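Local coordinates for protein orotidine 5'-phosphate decarboxylase (Streptomyces avermitilis, PDB 3V75) that probably catalyses the decarboxylation of orotidine 5'-phosphate to UMP, the last step of de novo UMP biosynthesis, at residues V114-K119 with D144-S149; A133-D138 with S167-F172. All coordinates share one frame; numbering follows the deposited sequence. Where two conformers were deposited one is given.

Interaction 1 (V114-K119 with D144-S149); sequences VVMDAK and DALTVS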
ATOM      1  N   VAL A 114       1.306  18.442  -3.822  1.00  5.98           N
ATOM      2  CA  VAL A 114       1.230  17.070  -4.316  1.00  6.30           C
ATOM      3  C   VAL A 114       0.751  16.123  -3.224  1.00  5.71           C
ATOM      4  O   VAL A 114       1.374  16.021  -2.157  1.00  6.07           O
ATOM      5  CB  VAL A 114       2.593  16.597  -4.853  1.00  6.93           C
ATOM      6  CG1 VAL A 114       2.558  15.093  -5.218  1.00  8.42           C
ATOM      7  CG2 VAL A 114       2.983  17.443  -6.088  1.00  7.94           C
ATOM      8  N   VAL A 115      -0.346  15.438  -3.510  1.00  5.03           N
ATOM      9  CA  VAL A 115      -0.851  14.381  -2.669  1.00  4.71           C
ATOM     10  C   VAL A 115      -0.436  13.083  -3.316  1.00  6.08           C
ATOM     11  O   VAL A 115      -0.916  12.733  -4.408  1.00  6.26           O
ATOM     12  CB  VAL A 115      -2.394  14.439  -2.569  1.00  5.39           C
ATOM     13  CG1 VAL A 115      -2.925  13.213  -1.811  1.00  7.64           C
ATOM     14  CG2 VAL A 115      -2.799  15.739  -1.914  1.00  7.44           C
HETATM   15  N   MSE A 116       0.456  12.344  -2.656  1.00  5.87           N
HETATM   16  CA  MSE A 116       0.906  11.074  -3.199  1.00  4.97           C
HETATM   17  C   MSE A 116      -0.175  10.024  -2.922  1.00  5.31           C
HETATM   18  O   MSE A 116      -0.414   9.647  -1.752  1.00  5.25           O
HETATM   19  CB  MSE A 116       2.225  10.666  -2.568  1.00  5.30           C
HETATM   20  CG  MSE A 116       2.641   9.256  -2.956  1.00  5.40           C
HETATM   21 SE   MSE A 116       3.142   9.102  -4.851  0.80  8.19          SE
HETATM   22  CE  MSE A 116       4.643  10.303  -4.811  1.00  7.10           C
ATOM     23  N   ASP A 117      -0.846   9.525  -3.963  1.00  4.60           N
ATOM     24  CA  ASP A 117      -1.846   8.489  -3.734  1.00  4.31           C
ATOM     25  C   ASP A 117      -1.198   7.120  -3.881  1.00  3.23           C
ATOM     26  O   ASP A 117      -1.069   6.551  -4.986  1.00  3.87           O
ATOM     27  CB  ASP A 117      -3.056   8.654  -4.668  1.00  3.37           C
ATOM     28  CG  ASP A 117      -4.238   7.883  -4.211  1.00  5.11           C
ATOM     29  OD1 ASP A 117      -4.096   7.000  -3.308  1.00  4.26           O
ATOM     30  OD2 ASP A 117      -5.366   8.121  -4.717  1.00  6.48           O
ATOM     31  N   ALA A 118      -0.746   6.612  -2.735  1.00  3.04           N
ATOM     32  CA  ALA A 118      -0.014   5.347  -2.674  1.00  3.95           C
ATOM     33  C   ALA A 118      -0.684   4.347  -1.713  1.00  2.68           C
ATOM     34  O   ALA A 118      -0.315   3.155  -1.672  1.00  3.58           O
ATOM     35  CB  ALA A 118       1.423   5.615  -2.257  1.00  4.25           C
ATOM     36  N   LYS A 119      -1.673   4.824  -0.953  1.00  4.24           N
ATOM     37  CA  LYS A 119      -2.469   3.955  -0.054  1.00  4.41           C
ATOM     38  C   LYS A 119      -1.595   2.967   0.718  1.00  3.25           C
ATOM     39  O   LYS A 119      -1.813   1.750   0.687  1.00  4.40           O
ATOM     40  CB  LYS A 119      -3.606   3.251  -0.808  1.00  4.07           C
ATOM     41  CG  LYS A 119      -4.640   4.256  -1.368  1.00  4.23           C
ATOM     42  CD  LYS A 119      -5.815   3.497  -1.973  1.00  4.77           C
ATOM     43  CE  LYS A 119      -6.861   4.465  -2.614  1.00  5.59           C
ATOM     44  NZ  LYS A 119      -6.281   5.182  -3.813  1.00  4.77           N
ATOM     45  N   ASP A 144       3.450  16.586  -0.303  1.00  6.37           N
ATOM     46  CA  ASP A 144       2.793  17.381   0.728  1.00  7.92           C
ATOM     47  C   ASP A 144       1.819  16.563   1.560  1.00  7.51           C
ATOM     48  O   ASP A 144       1.510  16.920   2.697  1.00  7.72           O
ATOM     49  CB  ASP A 144       2.077  18.547   0.059  1.00  7.86           C
ATOM     50  CG  ASP A 144       3.055  19.449  -0.607  1.00  8.31           C
ATOM     51  OD1 ASP A 144       3.793  20.149   0.136  1.00  9.24           O
ATOM     52  OD2 ASP A 144       3.172  19.426  -1.868  1.00  7.73           O
ATOM     53  N   ALA A 145       1.324  15.463   1.006  1.00  5.87           N
ATOM     54  CA  ALA A 145       0.521  14.525   1.786  1.00  5.03           C
ATOM     55  C   ALA A 145       0.593  13.138   1.189  1.00  4.99           C
ATOM     56  O   ALA A 145       1.023  12.973   0.041  1.00  6.59           O
ATOM     57  CB  ALA A 145      -0.953  14.998   1.890  1.00  6.54           C
ATOM     58  N   LEU A 146       0.148  12.140   1.958  1.00  4.74           N
ATOM     59  CA  LEU A 146       0.202  10.751   1.528  1.00  4.25           C
ATOM     60  C   LEU A 146      -1.123  10.113   1.850  1.00  3.77           C
ATOM     61  O   LEU A 146      -1.639  10.293   2.962  1.00  4.89           O
ATOM     62  CB  LEU A 146       1.312  10.029   2.315  1.00  4.49           C
ATOM     63  CG  LEU A 146       1.451   8.531   2.082  1.00  5.65           C
ATOM     64  CD1 LEU A 146       1.859   8.160   0.633  1.00  6.86           C
ATOM     65  CD2 LEU A 146       2.445   7.928   3.154  1.00  4.80           C
ATOM     66  N   THR A 147      -1.684   9.342   0.920  1.00  3.50           N
ATOM     67  CA  THR A 147      -2.859   8.540   1.261  1.00  3.89           C
ATOM     68  C   THR A 147      -2.387   7.261   1.970  1.00  4.61           C
ATOM     69  O   THR A 147      -1.402   6.605   1.552  1.00  4.27           O
ATOM     70  CB  THR A 147      -3.742   8.165   0.025  1.00  3.98           C
ATOM     71  OG1 THR A 147      -2.957   7.391  -0.888  1.00  4.06           O
ATOM     72  CG2 THR A 147      -4.274   9.446  -0.692  1.00  6.39           C
ATOM     73  N   VAL A 148      -3.126   6.895   3.021  1.00  3.49           N
ATOM     74  CA  VAL A 148      -2.802   5.707   3.836  1.00  3.56           C
ATOM     75  C   VAL A 148      -4.040   4.903   4.132  1.00  3.90           C
ATOM     76  O   VAL A 148      -5.159   5.442   4.225  1.00  5.01           O
ATOM     77  CB  VAL A 148      -2.085   6.079   5.174  1.00  4.47           C
ATOM     78  CG1 VAL A 148      -0.733   6.738   4.880  1.00  5.01           C
ATOM     79  CG2 VAL A 148      -2.953   7.033   6.028  1.00  6.36           C
ATOM     80  N   SER A 149      -3.849   3.601   4.279  1.00  4.94           N
ATOM     81  CA  SER A 149      -4.960   2.684   4.514  1.00  5.44           C
ATOM     82  C   SER A 149      -4.880   2.301   6.012  1.00 10.89           C
ATOM     83  O   SER A 149      -3.777   2.080   6.544  1.00 16.60           O
ATOM     84  CB  SER A 149      -4.771   1.499   3.556  1.00 10.55           C
ATOM     85  OG  SER A 149      -5.836   0.549   3.566  1.00 21.17           O
TER

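Interaction 2 (A133-D138 with S167-F172); sequences AFLRKD and SGAGLF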
ATOM      1  N   ALA A 133       9.936   7.614   3.013  1.00  7.10           N
ATOM      2  CA  ALA A 133       9.898   7.686   1.546  1.00  7.84           C
ATOM      3  C   ALA A 133       9.115   8.919   1.059  1.00  7.21           C
ATOM      4  O   ALA A 133       9.505   9.553   0.073  1.00  8.75           O
ATOM      5  CB  ALA A 133       9.234   6.430   0.974  1.00  7.17           C
ATOM      6  N   PHE A 134       8.007   9.238   1.727  1.00  7.05           N
ATOM      7  CA  PHE A 134       7.066  10.214   1.161  1.00  7.18           C
ATOM      8  C   PHE A 134       6.905  11.517   1.954  1.00  9.94           C
ATOM      9  O   PHE A 134       6.321  12.475   1.419  1.00  9.27           O
ATOM     10  CB  PHE A 134       5.684   9.574   1.016  1.00  7.52           C
ATOM     11  CG  PHE A 134       5.657   8.407   0.072  1.00  4.87           C
ATOM     12  CD1 PHE A 134       5.880   8.603  -1.275  1.00  7.26           C
ATOM     13  CD2 PHE A 134       5.445   7.113   0.531  1.00  6.80           C
ATOM     14  CE1 PHE A 134       5.874   7.513  -2.172  1.00  7.94           C
ATOM     15  CE2 PHE A 134       5.437   6.037  -0.329  1.00  7.47           C
ATOM     16  CZ  PHE A 134       5.652   6.224  -1.707  1.00  7.00           C
ATOM     17  N   LEU A 135       7.333  11.568   3.217  1.00  8.28           N
ATOM     18  CA  LEU A 135       6.919  12.668   4.110  1.00  8.77           C
ATOM     19  C   LEU A 135       8.063  13.396   4.750  1.00 12.18           C
ATOM     20  O   LEU A 135       7.843  14.241   5.610  1.00 14.82           O
ATOM     21  CB  LEU A 135       5.963  12.157   5.200  1.00  9.90           C
ATOM     22  CG  LEU A 135       4.649  11.579   4.647  1.00  9.00           C
ATOM     23  CD1 LEU A 135       3.916  10.772   5.713  1.00 13.53           C
ATOM     24  CD2 LEU A 135       3.742  12.657   4.004  1.00 10.90           C
ATOM     25  N   ARG A 136       9.287  13.092   4.366  1.00 11.48           N
ATOM     26  CA  ARG A 136      10.402  13.839   4.909  1.00 18.71           C
ATOM     27  C   ARG A 136      11.081  14.617   3.793  1.00 15.65           C
ATOM     28  O   ARG A 136      11.237  14.073   2.700  1.00 14.94           O
ATOM     29  CB  ARG A 136      11.379  12.875   5.555  1.00 21.40           C
ATOM     30  CG  ARG A 136      12.329  13.639   6.413  1.00 26.49           C
ATOM     31  CD  ARG A 136      12.930  12.726   7.431  1.00 23.64           C
ATOM     32  NE  ARG A 136      13.917  11.856   6.822  1.00 30.93           N
ATOM     33  CZ  ARG A 136      14.546  10.932   7.539  1.00 38.85           C
ATOM     34  NH1 ARG A 136      14.236  10.839   8.845  1.00 36.61           N
ATOM     35  NH2 ARG A 136      15.471  10.147   6.984  1.00 39.29           N
ATOM     36  N   LYS A 137      11.559  15.839   4.041  1.00 20.00           N
ATOM     37  CA  LYS A 137      12.011  16.644   2.879  1.00 28.14           C
ATOM     38  C   LYS A 137      13.193  16.186   2.071  1.00 23.28           C
ATOM     39  O   LYS A 137      13.382  16.617   0.925  1.00 34.71           O
ATOM     40  CB  LYS A 137      12.256  18.078   3.262  1.00 37.66           C
ATOM     41  CG  LYS A 137      13.358  18.222   4.294  1.00 34.17           C
ATOM     42  CD  LYS A 137      13.724  19.681   4.258  1.00 31.24           C
ATOM     43  CE  LYS A 137      14.977  19.974   5.071  1.00 32.95           C
ATOM     44  NZ  LYS A 137      15.186  21.444   4.882  1.00 40.28           N
ATOM     45  N   ASP A 138      14.031  15.338   2.657  1.00 20.55           N
ATOM     46  CA  ASP A 138      15.198  14.833   1.941  1.00 31.03           C
ATOM     47  C   ASP A 138      14.851  13.683   1.002  1.00 21.56           C
ATOM     48  O   ASP A 138      15.717  13.188   0.263  1.00 25.71           O
ATOM     49  CB  ASP A 138      16.232  14.279   2.969  1.00 26.27           C
ATOM     50  CG  ASP A 138      15.723  12.995   3.700  1.00 30.95           C
ATOM     51  OD1 ASP A 138      14.515  12.896   4.089  1.00 33.66           O
ATOM     52  OD2 ASP A 138      16.522  12.049   3.913  1.00 45.16           O
ATOM     53  N   SER A 167       7.274  17.672   9.274  1.00  9.45           N
ATOM     54  CA  SER A 167       7.640  18.184   7.938  0.59  9.41           C
ATOM     55  C   SER A 167       6.668  19.221   7.396  1.00  9.64           C
ATOM     56  O   SER A 167       6.928  19.812   6.359  1.00 13.64           O
ATOM     57  CB  SER A 167       7.660  17.043   6.930  0.59  8.82           C
ATOM     58  OG  SER A 167       8.649  16.094   7.263  0.59 12.51           O
ATOM     59  N   GLY A 168       5.538  19.409   8.064  1.00  8.81           N
ATOM     60  CA  GLY A 168       4.495  20.287   7.525  1.00  9.64           C
ATOM     61  C   GLY A 168       3.714  19.582   6.409  1.00 10.04           C
ATOM     62  O   GLY A 168       3.046  20.255   5.584  1.00  8.69           O
ATOM     63  N   ALA A 169       3.719  18.245   6.417  1.00  8.05           N
ATOM     64  CA  ALA A 169       2.959  17.419   5.475  1.00  7.60           C
ATOM     65  C   ALA A 169       1.674  16.934   6.125  1.00  7.32           C
ATOM     66  O   ALA A 169       1.426  17.174   7.322  1.00  7.88           O
ATOM     67  CB  ALA A 169       3.794  16.229   5.005  1.00  8.54           C
ATOM     68  N   GLY A 170       0.831  16.266   5.342  1.00  5.68           N
ATOM     69  CA  GLY A 170      -0.428  15.738   5.855  1.00  6.88           C
ATOM     70  C   GLY A 170      -0.641  14.289   5.435  1.00  6.19           C
ATOM     71  O   GLY A 170       0.182  13.686   4.724  1.00  5.21           O
ATOM     72  N   LEU A 171      -1.755  13.730   5.889  1.00  6.10           N
ATOM     73  CA  LEU A 171      -2.177  12.396   5.469  1.00  5.00           C
ATOM     74  C   LEU A 171      -3.629  12.470   5.011  1.00  5.15           C
ATOM     75  O   LEU A 171      -4.377  13.345   5.470  1.00  6.98           O
ATOM     76  CB  LEU A 171      -2.118  11.377   6.622  1.00  5.99           C
ATOM     77  CG  LEU A 171      -0.738  11.164   7.275  1.00  5.84           C
ATOM     78  CD1 LEU A 171      -0.893  10.178   8.477  1.00  8.49           C
ATOM     79  CD2 LEU A 171       0.304  10.650   6.306  1.00  7.74           C
ATOM     80  N   PHE A 172      -4.013  11.539   4.128  1.00  4.74           N
ATOM     81  CA  PHE A 172      -5.432  11.259   3.871  1.00  5.37           C
ATOM     82  C   PHE A 172      -5.661   9.804   4.170  1.00  5.18           C
ATOM     83  O   PHE A 172      -5.123   8.911   3.494  1.00  5.76           O
ATOM     84  CB  PHE A 172      -5.793  11.564   2.423  1.00  5.85           C
ATOM     85  CG  PHE A 172      -5.852  13.060   2.122  1.00  5.18           C
ATOM     86  CD1 PHE A 172      -4.727  13.733   1.633  1.00  6.52           C
ATOM     87  CD2 PHE A 172      -7.027  13.798   2.363  1.00  4.88           C
ATOM     88  CE1 PHE A 172      -4.785  15.099   1.370  1.00  6.48           C
ATOM     89  CE2 PHE A 172      -7.075  15.148   2.100  1.00  6.97           C
ATOM     90  CZ  PHE A 172      -5.962  15.801   1.602  1.00  7.05           C
TER

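Interaction 1 (V114-K119 with D144-S149)
Asp144 meets Val114 just before its own strand begins: its OD2, through the anti lone pair, takes the N-H of Val114 at 2.9 Å, a side-chain bond placed ahead of the first strand pair. With CG beside its own backbone N (chi1 -64°), the carboxylate can reach back to that amide while OD1 pairs with Arg30 and Arg108. Ala145 carries on the parallel pairing, its N donating to Val114 O and its O accepting from Met116 N at 2.8 Å. Leu146 lays CD1 against CG of Met116, a selenomethionine, at 3.8 Å and also touches the CB of Ala118. Thr147 N gives a straight bond (168°) to Met116 O, and a chi1 of 61° turns OG1 toward the 114-119 strand. There OG1 donates to Asp117 OD1 at 2.7 Å, from above the carboxylate plane, and accepts from Lys119 N at 2.9 Å and, weakly, from Ala118 N. Lys119 NZ forms a salt bridge to the same OD1 at 2.9 Å, on its syn side and from the opposite face. Replacing Asp117 by an alanine is likely to leave the Thr147 hydroxyl without its acceptor and Lys119 NZ without one of the carboxylates that hold it. Asp117 and Lys119, the predicted proton donor, belong to the Asp-x-Lys-x-x-Asp signature of OMP decarboxylases; Lys83 holds Asp117 OD2, and the last aspartate, Asp122 of the second subunit, pairs with Lys119 NZ, so the charged cluster reaches across the subunit interface. Strands 81-84 and 170-176 flank the pair in the barrel, and helix 93-109 packs on Val114 and Met116.

Interaction 2 (A133-D138 with S167-F172)
In this TIM barrel, the contact lies where two successive beta-alpha units meet: the end of helix 124-134 and the residues after it pack against the turn that leads from helix 158-167 into strand 170-176. Leu135, the first residue to leave helical geometry, makes nearly all of it. Its two methyls part company. CD1 goes to Leu171 CD2 at 3.7 Å, the two leucine side chains crossing at about a right angle, while CD2 covers Ala169 CB at 3.7 Å and lies against Gly170 O. Leu146 of strand 145-148 also touches Leu135, and Ala160 and Val161 of helix 158-167 pack on Leu171, giving a small apolar layer between sheet and helices. Toward the outside, Arg136 NE forms a salt bridge with Asp138 OD1 at 3.0 Å; OD1 lies close to the guanidinium plane, while NE meets it from above the carboxylate plane. Ser167 has its hydroxyl beside its own backbone N (chi1 -63°), with a weak hydrogen bond to Leu163 O of its own helix. In one of its two conformers OG probably donates across the contact to Leu135 O at 2.6 Å, in the carbonyl plane, so the bond may not be permanent.

The two interactions lie next to each other in the barrel, their centres 9 Å apart, and their segments alternate along the chain: 114-119, 133-138, 144-149, 167-172. Interaction 1 pairs strands 113-120 and 145-148 of the beta-alpha-beta unit whose helix, 124-134, ends in interaction 2, which in turn reaches the next strand, 170-176. Strand 145-148 lies between the other two, and the contacts join there: Asp144 O probably accepts from Gly170 N at 2.8 Å, and Val148 N probably donates to Phe172 O at 2.9 Å. Interaction 1 runs through the buried barrel wall to the predicted active-site lysine, whereas interaction 2 packs on the wall's outer side near the strand starts. Both touch the second subunit.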